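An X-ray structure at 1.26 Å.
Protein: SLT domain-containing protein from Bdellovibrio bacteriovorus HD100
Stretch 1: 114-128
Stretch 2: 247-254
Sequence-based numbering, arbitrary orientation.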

# COMPACT_ATOMS: atom_id res chain seq x y z
N SER A 114 -17.53 -4.36 2.64
CA SER A 114 -18.20 -4.93 3.84
C SER A 114 -17.17 -5.55 4.81
O SER A 114 -17.45 -5.65 6.01
CB SER A 114 -19.30 -5.92 3.46
OG SER A 114 -18.81 -7.05 2.72
N LEU A 115 -16.04 -6.03 4.27
CA LEU A 115 -14.93 -6.58 5.07
C LEU A 115 -14.00 -5.48 5.59
O LEU A 115 -13.73 -5.40 6.81
CB LEU A 115 -14.14 -7.59 4.22
CG LEU A 115 -12.87 -8.17 4.86
CD1 LEU A 115 -13.17 -8.92 6.13
CD2 LEU A 115 -12.09 -9.05 3.89
N PHE A 116 -13.45 -4.64 4.70
CA PHE A 116 -12.41 -3.68 5.07
C PHE A 116 -12.94 -2.40 5.71
O PHE A 116 -12.27 -1.84 6.61
CB PHE A 116 -11.57 -3.33 3.85
CG PHE A 116 -10.53 -4.36 3.49
CD1 PHE A 116 -9.30 -4.33 4.12
CD2 PHE A 116 -10.77 -5.36 2.56
CE1 PHE A 116 -8.33 -5.27 3.81
CE2 PHE A 116 -9.80 -6.30 2.23
CZ PHE A 116 -8.58 -6.27 2.90
N CYS A 117 -14.08 -1.87 5.25
CA CYS A 117 -14.51 -0.51 5.64
C CYS A 117 -16.00 -0.35 5.38
O CYS A 117 -16.41 0.13 4.30
CB CYS A 117 -13.68 0.58 4.95
SG CYS A 117 -14.08 2.27 5.51
N PRO A 118 -16.86 -0.83 6.32
CA PRO A 118 -18.28 -0.91 5.99
C PRO A 118 -18.97 0.39 5.50
O PRO A 118 -19.87 0.32 4.63
CB PRO A 118 -18.89 -1.47 7.29
CG PRO A 118 -17.77 -2.35 7.81
CD PRO A 118 -16.49 -1.59 7.53
N LYS A 119 -18.53 1.55 6.01
CA LYS A 119 -19.10 2.85 5.66
C LYS A 119 -18.33 3.55 4.51
O LYS A 119 -18.52 4.76 4.34
CB LYS A 119 -19.22 3.76 6.90
CG LYS A 119 -20.17 3.27 7.98
CD LYS A 119 -20.25 4.25 9.15
CE LYS A 119 -21.35 3.89 10.13
NZ LYS A 119 -21.28 4.70 11.37
N TYR A 120 -17.53 2.81 3.72
CA TYR A 120 -16.70 3.44 2.68
C TYR A 120 -17.52 4.36 1.75
O TYR A 120 -17.04 5.42 1.34
CB TYR A 120 -15.94 2.35 1.87
CG TYR A 120 -14.77 2.90 1.09
CD1 TYR A 120 -14.95 3.39 -0.19
CD2 TYR A 120 -13.49 2.94 1.62
CE1 TYR A 120 -13.90 3.94 -0.92
CE2 TYR A 120 -12.44 3.52 0.93
CZ TYR A 120 -12.62 3.99 -0.37
OH TYR A 120 -11.56 4.51 -1.07
N SER A 121 -18.70 3.90 1.32
CA SER A 121 -19.48 4.67 0.34
C SER A 121 -19.94 6.04 0.87
O SER A 121 -20.36 6.87 0.05
CB SER A 121 -20.68 3.90 -0.16
OG SER A 121 -21.63 3.68 0.87
N SER A 122 -19.88 6.26 2.20
CA SER A 122 -20.26 7.54 2.84
C SER A 122 -19.08 8.53 2.98
O SER A 122 -19.29 9.69 3.36
CB SER A 122 -20.86 7.32 4.22
OG SER A 122 -22.02 6.52 4.15
N LEU A 123 -17.85 8.09 2.70
CA LEU A 123 -16.65 8.91 2.98
C LEU A 123 -16.51 10.05 1.94
O LEU A 123 -16.70 9.84 0.73
CB LEU A 123 -15.39 8.03 2.97
CG LEU A 123 -15.32 6.92 4.02
CD1 LEU A 123 -13.98 6.18 3.90
CD2 LEU A 123 -15.53 7.44 5.44
N SER A 124 -16.12 11.24 2.41
CA SER A 124 -15.66 12.36 1.56
C SER A 124 -14.32 12.02 0.90
O SER A 124 -13.58 11.11 1.35
CB SER A 124 -15.53 13.64 2.40
OG SER A 124 -14.43 13.52 3.28
N TYR A 125 -13.93 12.85 -0.08
CA TYR A 125 -12.59 12.73 -0.69
C TYR A 125 -11.50 12.81 0.38
O TYR A 125 -10.57 12.00 0.40
CB TYR A 125 -12.41 13.76 -1.81
CG TYR A 125 -11.10 13.66 -2.56
CD1 TYR A 125 -10.87 12.65 -3.49
CD2 TYR A 125 -10.10 14.61 -2.42
CE1 TYR A 125 -9.68 12.56 -4.20
CE2 TYR A 125 -8.91 14.54 -3.13
CZ TYR A 125 -8.68 13.51 -4.03
OH TYR A 125 -7.52 13.42 -4.78
N ALA A 126 -11.56 13.84 1.24
CA ALA A 126 -10.54 14.02 2.34
C ALA A 126 -10.47 12.79 3.25
O ALA A 126 -9.35 12.36 3.60
CB ALA A 126 -10.84 15.25 3.16
N GLN A 127 -11.64 12.22 3.60
CA GLN A 127 -11.67 11.01 4.43
C GLN A 127 -11.07 9.79 3.71
O GLN A 127 -10.39 8.95 4.35
CB GLN A 127 -13.09 10.74 4.96
CG GLN A 127 -13.64 11.77 5.98
CD GLN A 127 -15.10 11.53 6.30
OE1 GLN A 127 -15.92 11.26 5.40
NE2 GLN A 127 -15.44 11.58 7.59
N ARG A 128 -11.36 9.65 2.39
CA ARG A 128 -10.74 8.51 1.63
C ARG A 128 -9.21 8.66 1.61
O ARG A 128 -8.50 7.62 1.64
CB ARG A 128 -11.35 8.42 0.20
CG ARG A 128 -12.83 8.04 0.16
CD ARG A 128 -13.41 7.66 -1.21
NE ARG A 128 -13.26 8.64 -2.27
CZ ARG A 128 -14.10 9.64 -2.55
NH1 ARG A 128 -15.08 9.96 -1.71
NH2 ARG A 128 -13.93 10.32 -3.69
N SER A 247 -8.20 -1.72 9.93
CA SER A 247 -9.00 -1.00 8.91
C SER A 247 -10.48 -0.91 9.32
O SER A 247 -11.09 0.18 9.37
CB SER A 247 -8.85 -1.70 7.56
OG SER A 247 -9.71 -1.15 6.57
N GLN A 248 -11.08 -2.07 9.65
CA GLN A 248 -12.55 -2.14 9.84
C GLN A 248 -12.96 -1.46 11.16
O GLN A 248 -14.16 -1.07 11.29
CB GLN A 248 -13.06 -3.56 9.67
CG GLN A 248 -12.74 -4.45 10.85
CD GLN A 248 -12.87 -5.95 10.62
OE1 GLN A 248 -13.22 -6.48 9.57
NE2 GLN A 248 -12.52 -6.66 11.64
N ASN A 249 -12.01 -1.23 12.08
CA ASN A 249 -12.29 -0.57 13.38
C ASN A 249 -11.94 0.93 13.38
O ASN A 249 -12.12 1.59 14.43
CB ASN A 249 -11.63 -1.35 14.51
CG ASN A 249 -12.34 -2.68 14.75
OD1 ASN A 249 -11.72 -3.73 14.79
ND2 ASN A 249 -13.64 -2.63 15.00
N LEU A 250 -11.49 1.50 12.25
CA LEU A 250 -11.34 2.93 12.17
C LEU A 250 -12.71 3.58 12.41
O LEU A 250 -13.74 3.10 11.87
CB LEU A 250 -10.76 3.32 10.80
CG LEU A 250 -9.30 2.86 10.45
CD1 LEU A 250 -9.04 3.24 9.03
CD2 LEU A 250 -8.32 3.50 11.44
N SER A 251 -12.75 4.72 13.13
CA SER A 251 -14.02 5.38 13.47
C SER A 251 -14.82 5.75 12.21
O SER A 251 -16.05 5.64 12.18
CB SER A 251 -13.81 6.57 14.43
OG SER A 251 -12.99 7.58 13.81
N ILE A 252 -14.11 6.16 11.17
CA ILE A 252 -14.76 6.56 9.90
C ILE A 252 -15.40 5.37 9.16
O ILE A 252 -16.25 5.58 8.26
CB ILE A 252 -13.80 7.37 8.99
CG1 ILE A 252 -12.60 6.53 8.53
CG2 ILE A 252 -13.42 8.68 9.69
CD1 ILE A 252 -11.70 7.21 7.53
N CYS A 253 -14.94 4.15 9.43
CA CYS A 253 -15.35 2.94 8.72
C CYS A 253 -16.52 2.22 9.43
O CYS A 253 -17.29 1.49 8.78
CB CYS A 253 -14.19 1.95 8.58
SG CYS A 253 -12.98 2.46 7.33
N LYS A 254 -16.61 2.39 10.75
CA LYS A 254 -17.49 1.57 11.65
C LYS A 254 -18.73 2.40 12.03
O LYS A 254 -19.82 1.85 12.20
CB LYS A 254 -16.66 1.11 12.87
CG LYS A 254 -17.31 0.15 13.87
CD LYS A 254 -16.36 -0.11 15.03
CE LYS A 254 -16.87 -1.08 16.08
NZ LYS A 254 -15.74 -1.54 16.93
OXT LYS A 254 -18.67 3.66 12.23

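A disulfide ties the C-terminal end of the chain to the loop that follows the helix ending at Phe116. Cys117 SG and Cys253 SG lie 2.1 Å apart, with a chi3 of -93°. Cys117 takes the t rotamer and Cys253 the m rotamer, and both residues are buried.

Hydrogen bonds flank this link. Cys117 is the first residue to leave helical geometry. Just before it, Phe116 O accepts from Ser247 OG at 2.7 Å. The short serine side chain points toward stretch 1, and its hydroxyl also lies at the edge of the Phe116 ring. Gln248 CA adds a CA-H...O contact to Phe116 O at 3.3 Å.

Cys117 to Tyr120 form a type I turn, closed by Tyr120 N donating to Cys117 O at 3.0 Å. Lys119 N donates instead across the interface, to Cys253 O at 3.0 Å. Pro118 N is 3.4 Å from Cys253 O but has no hydrogen to give. The long, extended Lys119 side chain reaches the C-terminal carboxylate. Its NZ forms a salt bridge with Lys254 OXT at 2.9 Å and a weak hydrogen bond to Lys254 O at 3.3 Å.

Ile252 supplies buried apolar surface. Its CB packs 3.9 Å from Leu123 CD2, and its CD1 lies 3.9 Å from Gln127 O.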